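Local coordinates for nucleoprotein (Sendai virus, PDB 6M7D) that coats the viral RNA genome as a helical nucleocapsid, one copy per six nucleotides, shielding it from nucleases and presenting it as template for transcription and replication, at residues P330-Q343 with Y356-K370. Residues are numbered along the deposited sequence; the frame is centred on the assembly and turned at random.
Sequences PALWSYAMGVAVVQ and YLDMEMFLLGQAVAK
Phe-362 carries its ring trans to its own backbone N (chi1 -174°), which swings it across to helix 330-343 as a knob among Ser-334, Met-337, Gly-338 and Val-341; CD1 comes 3.4 Å from Gly-338 N, and Ser-334 O lies at the ring edge, in plane. Tyr-356 takes the rarer rotamer with CG between backbone N and carbonyl carbon (chi1 47°), setting its CE2 over one face of the Trp-333 indole, 3.8 Å from CZ3. Met-337 CG lies against the opposite indole face, while Leu-357 CD1 reaches Trp-333 CZ3 at 3.5 Å. Just beyond Leu-357 in the chain, Asp-358 N donates to Ser-334 OG (2.9 Å), fastening the start of helix 359-370 to the first turn of its partner; Asp-358 is the N-cap, its OD1 taking a weak bond from Glu-360 N. Farther along, the two helices run roughly the same way, 38° apart in direction, their axes closing to 6.4 Å at the nearest point, a closeness permitted by two glycines facing each other: Gly-338 and Gly-365 CA atoms are 4.3 Å apart. Four CA-H...O contacts line this backbone-to-backbone seam, among them Phe-362 CA to Ser-334 O at 3.2 Å. Tyr-335 lies along one flank, its ring touching Gly-365 and Val-368 CG2; at the far end Val-342 CG1 meets Ala-369 CB at 3.6 Å. Tyr-356 binds RNA, packs on a phosphate and hydrogen-bonds through OH to Arg-354, also an RNA-binding residue, so the N-terminal end of this helix pair borders the RNA site. Helix 290-305 packs on Leu-332, helix 267-277 touches Leu-332, Trp-333, Ala-340 and Gln-343, and Ser-268 takes the indole NE1 bond.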
ATOM      1  N   PRO A 330      11.507  17.610  12.561  1.00  0.36           N
ATOM      2  CA  PRO A 330      12.063  16.565  13.432  1.00  0.36           C
ATOM      3  C   PRO A 330      11.722  16.726  14.899  1.00  0.36           C
ATOM      4  O   PRO A 330      11.621  15.719  15.601  1.00  0.36           O
ATOM      5  CB  PRO A 330      13.575  16.682  13.195  1.00  0.36           C
ATOM      6  CG  PRO A 330      13.745  17.672  12.124  1.00  0.36           C
ATOM      7  CD  PRO A 330      12.556  18.532  12.110  1.00  0.36           C
ATOM      8  N   ALA A 331      11.553  17.946  15.400  1.00  0.56           N
ATOM      9  CA  ALA A 331      11.227  18.109  16.810  1.00  0.56           C
ATOM     10  C   ALA A 331       9.785  17.711  17.083  1.00  0.56           C
ATOM     11  O   ALA A 331       9.499  17.003  18.053  1.00  0.56           O
ATOM     12  CB  ALA A 331      11.483  19.546  17.254  1.00  0.56           C
ATOM     13  N   LEU A 332       8.863  18.158  16.234  1.00  0.41           N
ATOM     14  CA  LEU A 332       7.476  17.741  16.366  1.00  0.41           C
ATOM     15  C   LEU A 332       7.332  16.251  16.125  1.00  0.41           C
ATOM     16  O   LEU A 332       6.540  15.583  16.790  1.00  0.41           O
ATOM     17  CB  LEU A 332       6.599  18.529  15.404  1.00  0.41           C
ATOM     18  CG  LEU A 332       5.093  18.348  15.536  1.00  0.41           C
ATOM     19  CD1 LEU A 332       4.622  18.705  16.928  1.00  0.41           C
ATOM     20  CD2 LEU A 332       4.401  19.174  14.503  1.00  0.41           C
ATOM     21  N   TRP A 333       8.112  15.706  15.196  1.00  0.28           N
ATOM     22  CA  TRP A 333       8.068  14.273  14.952  1.00  0.28           C
ATOM     23  C   TRP A 333       8.595  13.486  16.141  1.00  0.28           C
ATOM     24  O   TRP A 333       8.029  12.457  16.498  1.00  0.28           O
ATOM     25  CB  TRP A 333       8.856  13.919  13.699  1.00  0.28           C
ATOM     26  CG  TRP A 333       8.977  12.449  13.492  1.00  0.28           C
ATOM     27  CD1 TRP A 333       8.035  11.622  12.988  1.00  0.28           C
ATOM     28  CD2 TRP A 333      10.102  11.629  13.808  1.00  0.28           C
ATOM     29  NE1 TRP A 333       8.498  10.338  12.956  1.00  0.28           N
ATOM     30  CE2 TRP A 333       9.770  10.317  13.453  1.00  0.28           C
ATOM     31  CE3 TRP A 333      11.362  11.881  14.351  1.00  0.28           C
ATOM     32  CZ2 TRP A 333      10.645   9.257  13.625  1.00  0.28           C
ATOM     33  CZ3 TRP A 333      12.226  10.832  14.516  1.00  0.28           C
ATOM     34  CH2 TRP A 333      11.866   9.535  14.157  1.00  0.28           C
ATOM     35  N   SER A 334       9.687  13.939  16.755  1.00  0.52           N
ATOM     36  CA  SER A 334      10.245  13.236  17.905  1.00  0.52           C
ATOM     37  C   SER A 334       9.311  13.316  19.095  1.00  0.52           C
ATOM     38  O   SER A 334       9.129  12.334  19.823  1.00  0.52           O
ATOM     39  CB  SER A 334      11.604  13.820  18.261  1.00  0.52           C
ATOM     40  OG  SER A 334      12.369  14.056  17.104  1.00  0.52           O
ATOM     41  N   TYR A 335       8.706  14.478  19.302  1.00  0.37           N
ATOM     42  CA  TYR A 335       7.698  14.615  20.334  1.00  0.37           C
ATOM     43  C   TYR A 335       6.554  13.643  20.107  1.00  0.37           C
ATOM     44  O   TYR A 335       6.170  12.891  21.010  1.00  0.37           O
ATOM     45  CB  TYR A 335       7.200  16.053  20.363  1.00  0.37           C
ATOM     46  CG  TYR A 335       5.974  16.238  21.191  1.00  0.37           C
ATOM     47  CD1 TYR A 335       6.043  16.236  22.568  1.00  0.37           C
ATOM     48  CD2 TYR A 335       4.737  16.398  20.595  1.00  0.37           C
ATOM     49  CE1 TYR A 335       4.926  16.385  23.319  1.00  0.37           C
ATOM     50  CE2 TYR A 335       3.614  16.555  21.342  1.00  0.37           C
ATOM     51  CZ  TYR A 335       3.710  16.555  22.702  1.00  0.37           C
ATOM     52  OH  TYR A 335       2.574  16.720  23.446  1.00  0.37           O
ATOM     53  N   ALA A 336       6.001  13.643  18.895  1.00  0.12           N
ATOM     54  CA  ALA A 336       4.903  12.752  18.562  1.00  0.12           C
ATOM     55  C   ALA A 336       5.307  11.294  18.658  1.00  0.12           C
ATOM     56  O   ALA A 336       4.479  10.450  18.985  1.00  0.12           O
ATOM     57  CB  ALA A 336       4.398  13.072  17.163  1.00  0.12           C
ATOM     58  N   MET A 337       6.569  10.976  18.391  1.00  0.29           N
ATOM     59  CA  MET A 337       7.025   9.598  18.489  1.00  0.29           C
ATOM     60  C   MET A 337       7.109   9.152  19.934  1.00  0.29           C
ATOM     61  O   MET A 337       6.802   8.001  20.249  1.00  0.29           O
ATOM     62  CB  MET A 337       8.380   9.437  17.805  1.00  0.29           C
ATOM     63  CG  MET A 337       8.312   9.234  16.313  1.00  0.29           C
ATOM     64  SD  MET A 337       6.979   8.168  15.757  1.00  0.29           S
ATOM     65  CE  MET A 337       5.854   9.353  15.038  1.00  0.29           C
ATOM     66  N   GLY A 338       7.522  10.048  20.829  1.00  0.24           N
ATOM     67  CA  GLY A 338       7.464   9.730  22.244  1.00  0.24           C
ATOM     68  C   GLY A 338       6.044   9.530  22.727  1.00  0.24           C
ATOM     69  O   GLY A 338       5.734   8.555  23.424  1.00  0.24           O
ATOM     70  N   VAL A 339       5.156  10.449  22.351  1.00  0.34           N
ATOM     71  CA  VAL A 339       3.748  10.304  22.705  1.00  0.34           C
ATOM     72  C   VAL A 339       3.197   8.998  22.159  1.00  0.34           C
ATOM     73  O   VAL A 339       2.415   8.316  22.820  1.00  0.34           O
ATOM     74  CB  VAL A 339       2.932  11.508  22.204  1.00  0.34           C
ATOM     75  CG1 VAL A 339       1.492  11.362  22.622  1.00  0.34           C
ATOM     76  CG2 VAL A 339       3.493  12.798  22.732  1.00  0.34           C
ATOM     77  N   ALA A 340       3.626   8.612  20.960  1.00  0.22           N
ATOM     78  CA  ALA A 340       3.083   7.437  20.301  1.00  0.22           C
ATOM     79  C   ALA A 340       3.604   6.155  20.921  1.00  0.22           C
ATOM     80  O   ALA A 340       2.876   5.162  20.993  1.00  0.22           O
ATOM     81  CB  ALA A 340       3.421   7.480  18.817  1.00  0.22           C
ATOM     82  N   VAL A 341       4.866   6.132  21.343  1.00  0.34           N
ATOM     83  CA  VAL A 341       5.369   4.909  21.946  1.00  0.34           C
ATOM     84  C   VAL A 341       4.817   4.736  23.344  1.00  0.34           C
ATOM     85  O   VAL A 341       4.724   3.607  23.831  1.00  0.34           O
ATOM     86  CB  VAL A 341       6.907   4.853  21.950  1.00  0.34           C
ATOM     87  CG1 VAL A 341       7.424   4.866  20.543  1.00  0.34           C
ATOM     88  CG2 VAL A 341       7.488   5.984  22.749  1.00  0.34           C
ATOM     89  N   VAL A 342       4.429   5.821  24.009  1.00  0.24           N
ATOM     90  CA  VAL A 342       3.749   5.637  25.285  1.00  0.24           C
ATOM     91  C   VAL A 342       2.290   5.249  25.074  1.00  0.24           C
ATOM     92  O   VAL A 342       1.789   4.317  25.705  1.00  0.24           O
ATOM     93  CB  VAL A 342       3.881   6.898  26.153  1.00  0.24           C
ATOM     94  CG1 VAL A 342       2.872   6.864  27.279  1.00  0.24           C
ATOM     95  CG2 VAL A 342       5.269   6.998  26.698  1.00  0.24           C
ATOM     96  N   GLN A 343       1.592   5.940  24.181  1.00  0.14           N
ATOM     97  CA  GLN A 343       0.158   5.770  24.009  1.00  0.14           C
ATOM     98  C   GLN A 343      -0.216   4.622  23.088  1.00  0.14           C
ATOM     99  O   GLN A 343      -1.366   4.177  23.119  1.00  0.14           O
ATOM    100  CB  GLN A 343      -0.459   7.061  23.474  1.00  0.14           C
ATOM    101  CG  GLN A 343      -0.343   8.215  24.426  1.00  0.14           C
ATOM    102  CD  GLN A 343      -1.181   9.397  24.022  1.00  0.14           C
ATOM    103  OE1 GLN A 343      -1.747   9.424  22.940  1.00  0.14           O
ATOM    104  NE2 GLN A 343      -1.268  10.384  24.897  1.00  0.14           N
ATOM    105  N   TYR A 356      17.829  12.243  13.095  1.00  0.54           N
ATOM    106  CA  TYR A 356      17.171  13.494  13.423  1.00  0.54           C
ATOM    107  C   TYR A 356      16.216  13.376  14.591  1.00  0.54           C
ATOM    108  O   TYR A 356      15.509  14.341  14.891  1.00  0.54           O
ATOM    109  CB  TYR A 356      16.428  14.042  12.206  1.00  0.54           C
ATOM    110  CG  TYR A 356      15.582  13.045  11.463  1.00  0.54           C
ATOM    111  CD1 TYR A 356      16.089  12.360  10.380  1.00  0.54           C
ATOM    112  CD2 TYR A 356      14.267  12.805  11.829  1.00  0.54           C
ATOM    113  CE1 TYR A 356      15.324  11.462   9.693  1.00  0.54           C
ATOM    114  CE2 TYR A 356      13.495  11.908  11.147  1.00  0.54           C
ATOM    115  CZ  TYR A 356      14.029  11.243  10.077  1.00  0.54           C
ATOM    116  OH  TYR A 356      13.270  10.345   9.376  1.00  0.54           O
ATOM    117  N   LEU A 357      16.173  12.232  15.261  1.00  0.92           N
ATOM    118  CA  LEU A 357      15.331  12.105  16.440  1.00  0.92           C
ATOM    119  C   LEU A 357      15.863  13.026  17.524  1.00  0.92           C
ATOM    120  O   LEU A 357      16.922  12.771  18.101  1.00  0.92           O
ATOM    121  CB  LEU A 357      15.284  10.667  16.934  1.00  0.92           C
ATOM    122  CG  LEU A 357      14.464  10.526  18.217  1.00  0.92           C
ATOM    123  CD1 LEU A 357      12.987  10.424  17.918  1.00  0.92           C
ATOM    124  CD2 LEU A 357      14.919   9.344  19.006  1.00  0.92           C
ATOM    125  N   ASP A 358      15.140  14.105  17.783  1.00  0.96           N
ATOM    126  CA  ASP A 358      15.446  14.996  18.891  1.00  0.96           C
ATOM    127  C   ASP A 358      15.165  14.230  20.169  1.00  0.96           C
ATOM    128  O   ASP A 358      14.012  14.035  20.550  1.00  0.96           O
ATOM    129  CB  ASP A 358      14.606  16.264  18.791  1.00  0.96           C
ATOM    130  CG  ASP A 358      15.076  17.354  19.722  1.00  0.96           C
ATOM    131  OD1 ASP A 358      15.970  17.095  20.550  1.00  0.96           O
ATOM    132  OD2 ASP A 358      14.552  18.482  19.621  1.00  0.96           O
ATOM    133  N   MET A 359      16.222  13.765  20.827  1.00  1.86           N
ATOM    134  CA  MET A 359      16.041  12.910  21.989  1.00  1.86           C
ATOM    135  C   MET A 359      15.325  13.632  23.118  1.00  1.86           C
ATOM    136  O   MET A 359      14.594  13.004  23.886  1.00  1.86           O
ATOM    137  CB  MET A 359      17.388  12.386  22.469  1.00  1.86           C
ATOM    138  CG  MET A 359      17.267  11.139  23.301  1.00  1.86           C
ATOM    139  SD  MET A 359      16.574   9.771  22.362  1.00  1.86           S
ATOM    140  CE  MET A 359      15.980   8.744  23.696  1.00  1.86           C
ATOM    141  N   GLU A 360      15.506  14.943  23.233  1.00  1.50           N
ATOM    142  CA  GLU A 360      14.815  15.662  24.293  1.00  1.50           C
ATOM    143  C   GLU A 360      13.342  15.832  23.963  1.00  1.50           C
ATOM    144  O   GLU A 360      12.495  15.756  24.853  1.00  1.50           O
ATOM    145  CB  GLU A 360      15.477  17.014  24.546  1.00  1.50           C
ATOM    146  CG  GLU A 360      16.899  16.938  25.093  1.00  1.50           C
ATOM    147  CD  GLU A 360      17.226  15.637  25.825  1.00  1.50           C
ATOM    148  OE1 GLU A 360      16.537  15.299  26.812  1.00  1.50           O
ATOM    149  OE2 GLU A 360      18.192  14.953  25.416  1.00  1.50           O
ATOM    150  N   MET A 361      13.009  16.026  22.690  1.00  1.24           N
ATOM    151  CA  MET A 361      11.604  16.069  22.306  1.00  1.24           C
ATOM    152  C   MET A 361      10.969  14.690  22.394  1.00  1.24           C
ATOM    153  O   MET A 361       9.807  14.560  22.773  1.00  1.24           O
ATOM    154  CB  MET A 361      11.462  16.647  20.903  1.00  1.24           C
ATOM    155  CG  MET A 361      11.571  18.148  20.860  1.00  1.24           C
ATOM    156  SD  MET A 361      10.460  18.964  22.002  1.00  1.24           S
ATOM    157  CE  MET A 361      11.626  19.646  23.171  1.00  1.24           C
ATOM    158  N   PHE A 362      11.732  13.650  22.073  1.00  0.96           N
ATOM    159  CA  PHE A 362      11.257  12.283  22.232  1.00  0.96           C
ATOM    160  C   PHE A 362      10.929  11.981  23.687  1.00  0.96           C
ATOM    161  O   PHE A 362       9.829  11.514  24.014  1.00  0.96           O
ATOM    162  CB  PHE A 362      12.323  11.330  21.700  1.00  0.96           C
ATOM    163  CG  PHE A 362      11.904   9.900  21.668  1.00  0.96           C
ATOM    164  CD1 PHE A 362      10.836   9.494  20.900  1.00  0.96           C
ATOM    165  CD2 PHE A 362      12.595   8.953  22.388  1.00  0.96           C
ATOM    166  CE1 PHE A 362      10.460   8.182  20.866  1.00  0.96           C
ATOM    167  CE2 PHE A 362      12.218   7.642  22.350  1.00  0.96           C
ATOM    168  CZ  PHE A 362      11.147   7.258  21.589  1.00  0.96           C
ATOM    169  N   LEU A 363      11.879  12.256  24.581  1.00  1.64           N
ATOM    170  CA  LEU A 363      11.667  12.005  25.996  1.00  1.64           C
ATOM    171  C   LEU A 363      10.605  12.918  26.576  1.00  1.64           C
ATOM    172  O   LEU A 363       9.887  12.515  27.491  1.00  1.64           O
ATOM    173  CB  LEU A 363      12.979  12.164  26.752  1.00  1.64           C
ATOM    174  CG  LEU A 363      14.037  11.129  26.402  1.00  1.64           C
ATOM    175  CD1 LEU A 363      15.231  11.299  27.291  1.00  1.64           C
ATOM    176  CD2 LEU A 363      13.467   9.742  26.515  1.00  1.64           C
ATOM    177  N   LEU A 364      10.464  14.130  26.045  1.00  1.09           N
ATOM    178  CA  LEU A 364       9.401  15.012  26.492  1.00  1.09           C
ATOM    179  C   LEU A 364       8.039  14.489  26.083  1.00  1.09           C
ATOM    180  O   LEU A 364       7.075  14.594  26.848  1.00  1.09           O
ATOM    181  CB  LEU A 364       9.613  16.409  25.933  1.00  1.09           C
ATOM    182  CG  LEU A 364       8.496  17.360  26.319  1.00  1.09           C
ATOM    183  CD1 LEU A 364       8.614  17.718  27.785  1.00  1.09           C
ATOM    184  CD2 LEU A 364       8.531  18.576  25.453  1.00  1.09           C
ATOM    185  N   GLY A 365       7.926  13.957  24.870  1.00  0.96           N
ATOM    186  CA  GLY A 365       6.684  13.330  24.472  1.00  0.96           C
ATOM    187  C   GLY A 365       6.335  12.160  25.361  1.00  0.96           C
ATOM    188  O   GLY A 365       5.183  11.996  25.762  1.00  0.96           O
ATOM    189  N   GLN A 366       7.327  11.337  25.687  1.00  1.68           N
ATOM    190  CA  GLN A 366       7.085  10.230  26.605  1.00  1.68           C
ATOM    191  C   GLN A 366       6.685  10.726  27.984  1.00  1.68           C
ATOM    192  O   GLN A 366       5.865  10.104  28.661  1.00  1.68           O
ATOM    193  CB  GLN A 366       8.318   9.354  26.712  1.00  1.68           C
ATOM    194  CG  GLN A 366       8.652   8.624  25.468  1.00  1.68           C
ATOM    195  CD  GLN A 366       9.901   7.848  25.620  1.00  1.68           C
ATOM    196  OE1 GLN A 366      10.749   8.170  26.435  1.00  1.68           O
ATOM    197  NE2 GLN A 366      10.021   6.794  24.848  1.00  1.68           N
ATOM    198  N   ALA A 367       7.263  11.843  28.421  1.00  1.20           N
ATOM    199  CA  ALA A 367       6.986  12.362  29.752  1.00  1.20           C
ATOM    200  C   ALA A 367       5.580  12.931  29.845  1.00  1.20           C
ATOM    201  O   ALA A 367       4.854  12.657  30.804  1.00  1.20           O
ATOM    202  CB  ALA A 367       8.022  13.420  30.117  1.00  1.20           C
ATOM    203  N   VAL A 368       5.180  13.747  28.869  1.00  1.38           N
ATOM    204  CA  VAL A 368       3.834  14.298  28.901  1.00  1.38           C
ATOM    205  C   VAL A 368       2.796  13.230  28.607  1.00  1.38           C
ATOM    206  O   VAL A 368       1.653  13.347  29.053  1.00  1.38           O
ATOM    207  CB  VAL A 368       3.684  15.487  27.930  1.00  1.38           C
ATOM    208  CG1 VAL A 368       4.797  16.471  28.137  1.00  1.38           C
ATOM    209  CG2 VAL A 368       3.649  15.025  26.496  1.00  1.38           C
ATOM    210  N   ALA A 369       3.161  12.180  27.875  1.00  1.25           N
ATOM    211  CA  ALA A 369       2.214  11.113  27.607  1.00  1.25           C
ATOM    212  C   ALA A 369       2.030  10.207  28.812  1.00  1.25           C
ATOM    213  O   ALA A 369       0.989   9.560  28.946  1.00  1.25           O
ATOM    214  CB  ALA A 369       2.669  10.308  26.394  1.00  1.25           C
ATOM    215  N   LYS A 370       3.015  10.159  29.698  1.00  3.45           N
ATOM    216  CA  LYS A 370       3.013   9.279  30.851  1.00  3.45           C
ATOM    217  C   LYS A 370       2.510   9.965  32.108  1.00  3.45           C
ATOM    218  O   LYS A 370       2.316   9.299  33.125  1.00  3.45           O
ATOM    219  CB  LYS A 370       4.429   8.765  31.104  1.00  3.45           C
ATOM    220  CG  LYS A 370       4.750   7.454  30.459  1.00  3.45           C
ATOM    221  CD  LYS A 370       5.930   6.812  31.139  1.00  3.45           C
ATOM    222  CE  LYS A 370       7.235   7.255  30.519  1.00  3.45           C
ATOM    223  NZ  LYS A 370       7.728   6.268  29.525  1.00  3.45           N
TER